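Pesticidal crystal protein Cry4Aa (PDB 2C9K) kills mosquito larvae by binding to midgut epithelial cells and promoting their colloid-osmotic lysis, as a pore-forming delta-endotoxin. Local coordinates at residues A[205-208]-A[209-213]; A[219-222]-A[223-226]; A[227-230]-A[231-235]. All blocks are in the same frame, centred on the assembly; numbering follows the deposited sequence.

Contact 1 (A[205-208]-A[209-213])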
loop_
_atom_site.group_PDB
_atom_site.type_symbol
_atom_site.label_atom_id
_atom_site.label_comp_id
_atom_site.label_asym_id
_atom_site.label_seq_id
_atom_site.Cartn_x
_atom_site.Cartn_y
_atom_site.Cartn_z
ATOM N N LEU A 205 -14.126 1.619 -8.752
ATOM C CA LEU A 205 -14.288 2.740 -7.840
ATOM C C LEU A 205 -15.414 3.612 -8.376
ATOM O O LEU A 205 -16.259 4.087 -7.621
ATOM C CB LEU A 205 -12.983 3.544 -7.767
ATOM C CG LEU A 205 -12.451 3.951 -6.381
ATOM C CD1 LEU A 205 -12.483 2.778 -5.421
ATOM C CD2 LEU A 205 -11.035 4.461 -6.525
ATOM N N ASN A 206 -15.430 3.798 -9.692
ATOM C CA ASN A 206 -16.447 4.614 -10.336
ATOM C C ASN A 206 -17.785 3.896 -10.420
ATOM O O ASN A 206 -18.838 4.529 -10.437
ATOM C CB ASN A 206 -15.981 5.031 -11.725
ATOM C CG ASN A 206 -17.066 5.723 -12.515
ATOM O OD1 ASN A 206 -17.822 5.079 -13.246
ATOM N ND2 ASN A 206 -17.162 7.042 -12.365
ATOM N N LEU A 207 -17.751 2.572 -10.473
ATOM C CA LEU A 207 -18.987 1.809 -10.518
ATOM C C LEU A 207 -19.729 2.081 -9.211
ATOM O O LEU A 207 -20.877 2.528 -9.205
ATOM C CB LEU A 207 -18.687 0.313 -10.641
ATOM C CG LEU A 207 -19.891 -0.624 -10.529
ATOM C CD1 LEU A 207 -20.883 -0.312 -11.639
ATOM C CD2 LEU A 207 -19.429 -2.073 -10.596
ATOM N N ILE A 208 -19.059 1.822 -8.097
ATOM C CA ILE A 208 -19.663 2.038 -6.792
ATOM C C ILE A 208 -20.130 3.473 -6.604
ATOM O O ILE A 208 -21.268 3.713 -6.218
ATOM C CB ILE A 208 -18.674 1.688 -5.655
ATOM C CG1 ILE A 208 -18.288 0.206 -5.747
ATOM C CG2 ILE A 208 -19.299 2.005 -4.310
ATOM C CD1 ILE A 208 -17.336 -0.253 -4.680
ATOM N N LYS A 209 -19.251 4.425 -6.891
ATOM C CA LYS A 209 -19.561 5.841 -6.719
ATOM C C LYS A 209 -20.636 6.326 -7.671
ATOM O O LYS A 209 -21.050 7.484 -7.619
ATOM C CB LYS A 209 -18.291 6.667 -6.911
ATOM C CG LYS A 209 -18.385 8.101 -6.427
ATOM C CD LYS A 209 -17.039 8.793 -6.587
ATOM C CE LYS A 209 -17.053 10.210 -6.047
ATOM N NZ LYS A 209 -15.712 10.852 -6.191
ATOM N N THR A 210 -21.098 5.430 -8.530
ATOM C CA THR A 210 -22.114 5.764 -9.518
ATOM C C THR A 210 -23.432 5.037 -9.278
ATOM O O THR A 210 -24.474 5.460 -9.759
ATOM C CB THR A 210 -21.577 5.438 -10.937
ATOM O OG1 THR A 210 -21.028 6.628 -11.525
ATOM C CG2 THR A 210 -22.662 4.847 -11.820
ATOM N N THR A 211 -23.385 3.955 -8.512
ATOM C CA THR A 211 -24.566 3.147 -8.229
ATOM C C THR A 211 -25.347 3.492 -6.960
ATOM O O THR A 211 -24.847 3.312 -5.854
ATOM C CB THR A 211 -24.173 1.672 -8.134
ATOM O OG1 THR A 211 -23.618 1.250 -9.387
ATOM C CG2 THR A 211 -25.375 0.817 -7.771
ATOM N N PRO A 212 -26.592 3.975 -7.105
ATOM C CA PRO A 212 -27.395 4.315 -5.927
ATOM C C PRO A 212 -27.577 3.030 -5.131
ATOM O O PRO A 212 -27.681 1.951 -5.710
ATOM C CB PRO A 212 -28.714 4.789 -6.526
ATOM C CG PRO A 212 -28.324 5.319 -7.851
ATOM C CD PRO A 212 -27.328 4.295 -8.338
ATOM N N ASP A 213 -27.618 3.139 -3.811
ATOM C CA ASP A 213 -27.783 1.962 -2.983
ATOM C C ASP A 213 -29.220 1.936 -2.494
ATOM O O ASP A 213 -29.646 2.815 -1.753
ATOM C CB ASP A 213 -26.820 2.016 -1.794
ATOM C CG ASP A 213 -26.789 0.722 -1.009
ATOM O OD1 ASP A 213 -27.877 0.122 -0.821
ATOM O OD2 ASP A 213 -25.681 0.315 -0.575
HETATM O O HOH W 1 -22.763 3.769 -4.177
#
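The C-terminal end of helix 183-208, in the helical N-terminal domain of the toxin, unwinds here through a type I beta turn running from Ile-208 to Thr-211. The last well-formed helical bond joins Lys-209 N to Leu-205 O at 3.1 Å. After it the spacing mostly tightens: Thr-210 N reaches back only three residues to Leu-207 O at 3.0 Å, and Thr-211 N closes the turn on Ile-208 O at 3.1 Å. Leu-207 O has a second sound donor, the hydroxyl of Thr-211, with OG1 3.0 Å away. The two donors come from opposite faces of the carbonyl plane, so the oxygen is clasped between them. Thr-211 can do this because OG1 stands anti to its own carbonyl carbon (chi1 -61°), which folds the hydroxyl back over the helix end; there it also lies 3.9 Å from CD1 of Leu-207, the two side chains running alongside each other. One water bridges Ile-208 O and Thr-211 O, donating to both across the turn. On the inner side Ile-208 packs against Thr-224 and Tyr-228 of helix 222-240. This shift from i+4 to i+3 bonding marks a helix C-terminus running out into a type I turn.

Contact 2 (A[219-222]-A[223-226])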
loop_
_atom_site.group_PDB
_atom_site.type_symbol
_atom_site.label_atom_id
_atom_site.label_comp_id
_atom_site.label_asym_id
_atom_site.label_seq_id
_atom_site.Cartn_x
_atom_site.Cartn_y
_atom_site.Cartn_z
ATOM N N ASN A 219 -28.744 6.875 -1.974
ATOM C CA ASN A 219 -27.458 7.525 -1.792
ATOM C C ASN A 219 -26.316 6.648 -2.281
ATOM O O ASN A 219 -26.460 5.430 -2.373
ATOM C CB ASN A 219 -27.245 7.895 -0.318
ATOM C CG ASN A 219 -26.142 8.925 -0.132
ATOM O OD1 ASN A 219 -25.631 9.475 -1.101
ATOM N ND2 ASN A 219 -25.779 9.197 1.116
ATOM N N ILE A 220 -25.202 7.277 -2.641
ATOM C CA ILE A 220 -24.028 6.528 -3.056
ATOM C C ILE A 220 -23.578 5.940 -1.733
ATOM O O ILE A 220 -23.686 6.612 -0.706
ATOM C CB ILE A 220 -22.909 7.453 -3.571
ATOM C CG1 ILE A 220 -23.412 8.268 -4.761
ATOM C CG2 ILE A 220 -21.682 6.624 -3.955
ATOM C CD1 ILE A 220 -23.852 7.423 -5.942
ATOM N N ASN A 221 -23.090 4.702 -1.733
ATOM C CA ASN A 221 -22.646 4.089 -0.483
ATOM C C ASN A 221 -21.141 4.215 -0.246
ATOM O O ASN A 221 -20.345 3.455 -0.810
ATOM C CB ASN A 221 -23.031 2.617 -0.437
ATOM C CG ASN A 221 -22.838 2.023 0.939
ATOM O OD1 ASN A 221 -21.812 2.243 1.578
ATOM N ND2 ASN A 221 -23.824 1.266 1.404
ATOM N N TRP A 222 -20.763 5.167 0.606
ATOM C CA TRP A 222 -19.361 5.417 0.938
ATOM C C TRP A 222 -18.616 4.238 1.586
ATOM O O TRP A 222 -17.441 4.013 1.296
ATOM C CB TRP A 222 -19.252 6.636 1.860
ATOM C CG TRP A 222 -17.856 6.907 2.304
ATOM C CD1 TRP A 222 -16.906 7.629 1.643
ATOM C CD2 TRP A 222 -17.228 6.396 3.474
ATOM N NE1 TRP A 222 -15.721 7.597 2.330
ATOM C CE2 TRP A 222 -15.890 6.845 3.461
ATOM C CE3 TRP A 222 -17.662 5.594 4.535
ATOM C CZ2 TRP A 222 -14.986 6.520 4.466
ATOM C CZ3 TRP A 222 -16.760 5.274 5.532
ATOM C CH2 TRP A 222 -15.438 5.739 5.490
ATOM N N ASN A 223 -19.285 3.492 2.463
ATOM C CA ASN A 223 -18.634 2.362 3.127
ATOM C C ASN A 223 -18.270 1.287 2.113
ATOM O O ASN A 223 -17.252 0.602 2.238
ATOM C CB ASN A 223 -19.539 1.755 4.206
ATOM C CG ASN A 223 -18.777 0.839 5.152
ATOM O OD1 ASN A 223 -19.368 0.123 5.952
ATOM N ND2 ASN A 223 -17.450 0.867 5.066
ATOM N N THR A 224 -19.116 1.137 1.104
ATOM C CA THR A 224 -18.875 0.147 0.064
ATOM C C THR A 224 -17.669 0.602 -0.749
ATOM O O THR A 224 -16.816 -0.186 -1.123
ATOM C CB THR A 224 -20.116 0.015 -0.841
ATOM O OG1 THR A 224 -21.210 -0.498 -0.067
ATOM C CG2 THR A 224 -19.828 -0.902 -2.017
ATOM N N TYR A 225 -17.618 1.899 -0.998
ATOM C CA TYR A 225 -16.545 2.511 -1.750
ATOM C C TYR A 225 -15.254 2.280 -0.978
ATOM O O TYR A 225 -14.238 1.868 -1.531
ATOM C CB TYR A 225 -16.826 4.015 -1.883
ATOM C CG TYR A 225 -15.797 4.779 -2.677
ATOM C CD1 TYR A 225 -15.968 5.018 -4.040
ATOM C CD2 TYR A 225 -14.633 5.235 -2.074
ATOM C CE1 TYR A 225 -15.004 5.691 -4.778
ATOM C CE2 TYR A 225 -13.667 5.903 -2.801
ATOM C CZ TYR A 225 -13.857 6.130 -4.148
ATOM O OH TYR A 225 -12.895 6.814 -4.846
ATOM N N ASN A 226 -15.305 2.535 0.320
ATOM C CA ASN A 226 -14.130 2.380 1.157
ATOM C C ASN A 226 -13.661 0.925 1.290
ATOM O O ASN A 226 -12.459 0.657 1.286
ATOM C CB ASN A 226 -14.409 2.977 2.537
ATOM C CG ASN A 226 -13.195 2.955 3.429
ATOM O OD1 ASN A 226 -12.223 3.679 3.195
ATOM N ND2 ASN A 226 -13.235 2.116 4.462
#
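Trp-222 lies flat against Asn-226 in the first turn of helix 222-240, where Asn-221 is the N-cap. CB of Asn-226 sits over one face of the indole, 4.1 Å from the centroid of the Trp-222 six-membered ring, a CH-pi contact. The Asn-226 amide runs nearly parallel to the ring, the planes 10° apart. Both polar ends are held outside this turn, Trp-222 NE1 by Glu-283 and the Asn-226 amide by Arg-229 and Tyr-264 O. At the cap, CG of Asn-221 stands anti to the backbone N (chi1 -169°), which swings OD1 in front of the opening turn to accept from Thr-224 N at 3.0 Å. The donor arrives from above the amide plane, yet the bond is fairly straight at its hydrogen (154°). The cap's other amide atom, ND2, is bonded to Asp-213, which is consistent with the loop before the helix holding the capping amide in its orientation. The Thr-224 side chain packs across that of Asn-221 at about a right angle. From the same cap residue the backbone O takes Tyr-225 N at 3.1 Å, and the next helical bond, Asn-226 N to Trp-222 O, measures 2.8 Å.

Contact 3 (A[227-230]-A[231-235])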
loop_
_atom_site.group_PDB
_atom_site.type_symbol
_atom_site.label_atom_id
_atom_site.label_comp_id
_atom_site.label_asym_id
_atom_site.label_seq_id
_atom_site.Cartn_x
_atom_site.Cartn_y
_atom_site.Cartn_z
ATOM N N THR A 227 -14.597 -0.012 1.406
ATOM C CA THR A 227 -14.228 -1.413 1.546
ATOM C C THR A 227 -13.506 -1.894 0.291
ATOM O O THR A 227 -12.448 -2.523 0.361
ATOM C CB THR A 227 -15.471 -2.299 1.790
ATOM O OG1 THR A 227 -16.127 -1.874 2.987
ATOM C CG2 THR A 227 -15.071 -3.754 1.946
ATOM N N TYR A 228 -14.086 -1.590 -0.859
ATOM C CA TYR A 228 -13.504 -1.991 -2.127
ATOM C C TYR A 228 -12.070 -1.467 -2.273
ATOM O O TYR A 228 -11.209 -2.136 -2.853
ATOM C CB TYR A 228 -14.364 -1.469 -3.268
ATOM C CG TYR A 228 -13.771 -1.735 -4.617
ATOM C CD1 TYR A 228 -13.758 -3.018 -5.162
ATOM C CD2 TYR A 228 -13.213 -0.700 -5.357
ATOM C CE1 TYR A 228 -13.209 -3.256 -6.409
ATOM C CE2 TYR A 228 -12.661 -0.928 -6.605
ATOM C CZ TYR A 228 -12.663 -2.202 -7.129
ATOM O OH TYR A 228 -12.130 -2.396 -8.385
ATOM N N ARG A 229 -11.830 -0.272 -1.734
ATOM C CA ARG A 229 -10.525 0.381 -1.784
ATOM C C ARG A 229 -9.518 -0.315 -0.878
ATOM O O ARG A 229 -8.367 -0.549 -1.254
ATOM C CB ARG A 229 -10.664 1.855 -1.375
ATOM C CG ARG A 229 -9.342 2.610 -1.253
ATOM C CD ARG A 229 -9.569 4.104 -1.077
ATOM N NE ARG A 229 -10.336 4.414 0.124
ATOM C CZ ARG A 229 -10.907 5.592 0.349
ATOM N NH1 ARG A 229 -10.796 6.569 -0.539
ATOM N NH2 ARG A 229 -11.602 5.788 1.458
ATOM N N THR A 230 -9.958 -0.648 0.324
ATOM C CA THR A 230 -9.092 -1.319 1.271
ATOM C C THR A 230 -8.720 -2.715 0.781
ATOM O O THR A 230 -7.560 -3.110 0.857
ATOM C CB THR A 230 -9.774 -1.420 2.632
ATOM O OG1 THR A 230 -10.040 -0.097 3.116
ATOM C CG2 THR A 230 -8.888 -2.157 3.618
ATOM N N LYS A 231 -9.699 -3.459 0.273
ATOM C CA LYS A 231 -9.444 -4.816 -0.209
ATOM C C LYS A 231 -8.571 -4.812 -1.454
ATOM O O LYS A 231 -7.616 -5.578 -1.537
ATOM C CB LYS A 231 -10.757 -5.551 -0.517
ATOM C CG LYS A 231 -11.776 -5.541 0.615
ATOM C CD LYS A 231 -11.204 -6.109 1.897
ATOM C CE LYS A 231 -12.087 -5.788 3.106
ATOM N NZ LYS A 231 -13.331 -6.617 3.213
ATOM N N MET A 232 -8.892 -3.947 -2.414
ATOM C CA MET A 232 -8.131 -3.871 -3.655
ATOM C C MET A 232 -6.751 -3.249 -3.489
ATOM O O MET A 232 -5.831 -3.547 -4.251
ATOM C CB MET A 232 -8.919 -3.106 -4.718
ATOM C CG MET A 232 -10.173 -3.825 -5.177
ATOM S SD MET A 232 -9.850 -5.503 -5.782
ATOM C CE MET A 232 -10.217 -6.474 -4.361
ATOM N N THR A 233 -6.590 -2.374 -2.509
ATOM C CA THR A 233 -5.278 -1.788 -2.312
ATOM C C THR A 233 -4.322 -2.890 -1.880
ATOM O O THR A 233 -3.219 -3.003 -2.410
ATOM C CB THR A 233 -5.297 -0.699 -1.242
ATOM O OG1 THR A 233 -5.929 0.471 -1.772
ATOM C CG2 THR A 233 -3.877 -0.362 -0.796
ATOM N N THR A 234 -4.756 -3.713 -0.929
ATOM C CA THR A 234 -3.930 -4.801 -0.428
ATOM C C THR A 234 -3.813 -5.954 -1.419
ATOM O O THR A 234 -2.911 -6.781 -1.305
ATOM C CB THR A 234 -4.485 -5.358 0.888
ATOM O OG1 THR A 234 -5.721 -6.034 0.643
ATOM C CG2 THR A 234 -4.737 -4.240 1.857
ATOM N N ALA A 235 -4.724 -6.019 -2.387
ATOM C CA ALA A 235 -4.682 -7.096 -3.374
ATOM C C ALA A 235 -3.972 -6.662 -4.648
ATOM O O ALA A 235 -2.997 -7.278 -5.067
ATOM C CB ALA A 235 -6.092 -7.573 -3.697
#
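Arg-229 O is gripped twice by Thr-233, through its backbone N at 2.8 Å and through its hydroxyl, OG1, at 2.7 Å. The two donors approach from opposite faces of the carbonyl plane. The Thr-233 hydroxyl lies beside the backbone N (chi1 -74°), turned back toward the preceding turn, and finds a backbone partner in a buried part of the protein. Thr-234 differs: its OG1, between the backbone N and the carbonyl carbon, donates to Lys-231 O, three residues back, at 2.9 Å; the backbone bond from Thr-234 N to Thr-230 O is weak and the helix widens into a pi-type turn at 233-235. On another side of the helix Met-232 bends across the Tyr-228 ring. Its CG lies over one face, 3.6 Å from the centroid of the Tyr-228 ring, while SD stands obliquely at 4.9 Å from the same centroid, a Met-aromatic contact. Lys-231 runs alongside Thr-227, with NZ 3.6 Å from Thr-227 CG2. Around this turn, Met-232 meets Tyr-201 of helix 183-208, and Thr-230 and Thr-233 meet Ile-263 of strand 262-267. Bonds to a carbonyl one turn earlier commonly satisfy threonine hydroxyls within alpha helices, here a buried helix of the toxin's helical bundle.

In the fold
Contacts 1, 2 and 3 follow the chain out of helix 183-208, round the connecting loop and along helix 222-240. Contact 1 is at the surface, contact 2 is partly buried and contact 3, much nearer the centre of the chain, is buried. The chemistry changes accordingly: a bridging water and a turn in contact 1, amide capping and an indole face in contact 2, threonine hydroxyls and a Met-aromatic pair in contact 3. Contacts 1 and 2 are tied by polar bonds across the loop, Asp-213 to Asn-221 and to Asn-219. Contact 1 meets contact 3 through apolar packing, Leu-205 and Ile-208 resting on Tyr-228, while contacts 2 and 3 share one helix and are laced by bonds such as Asn-226 to Arg-229.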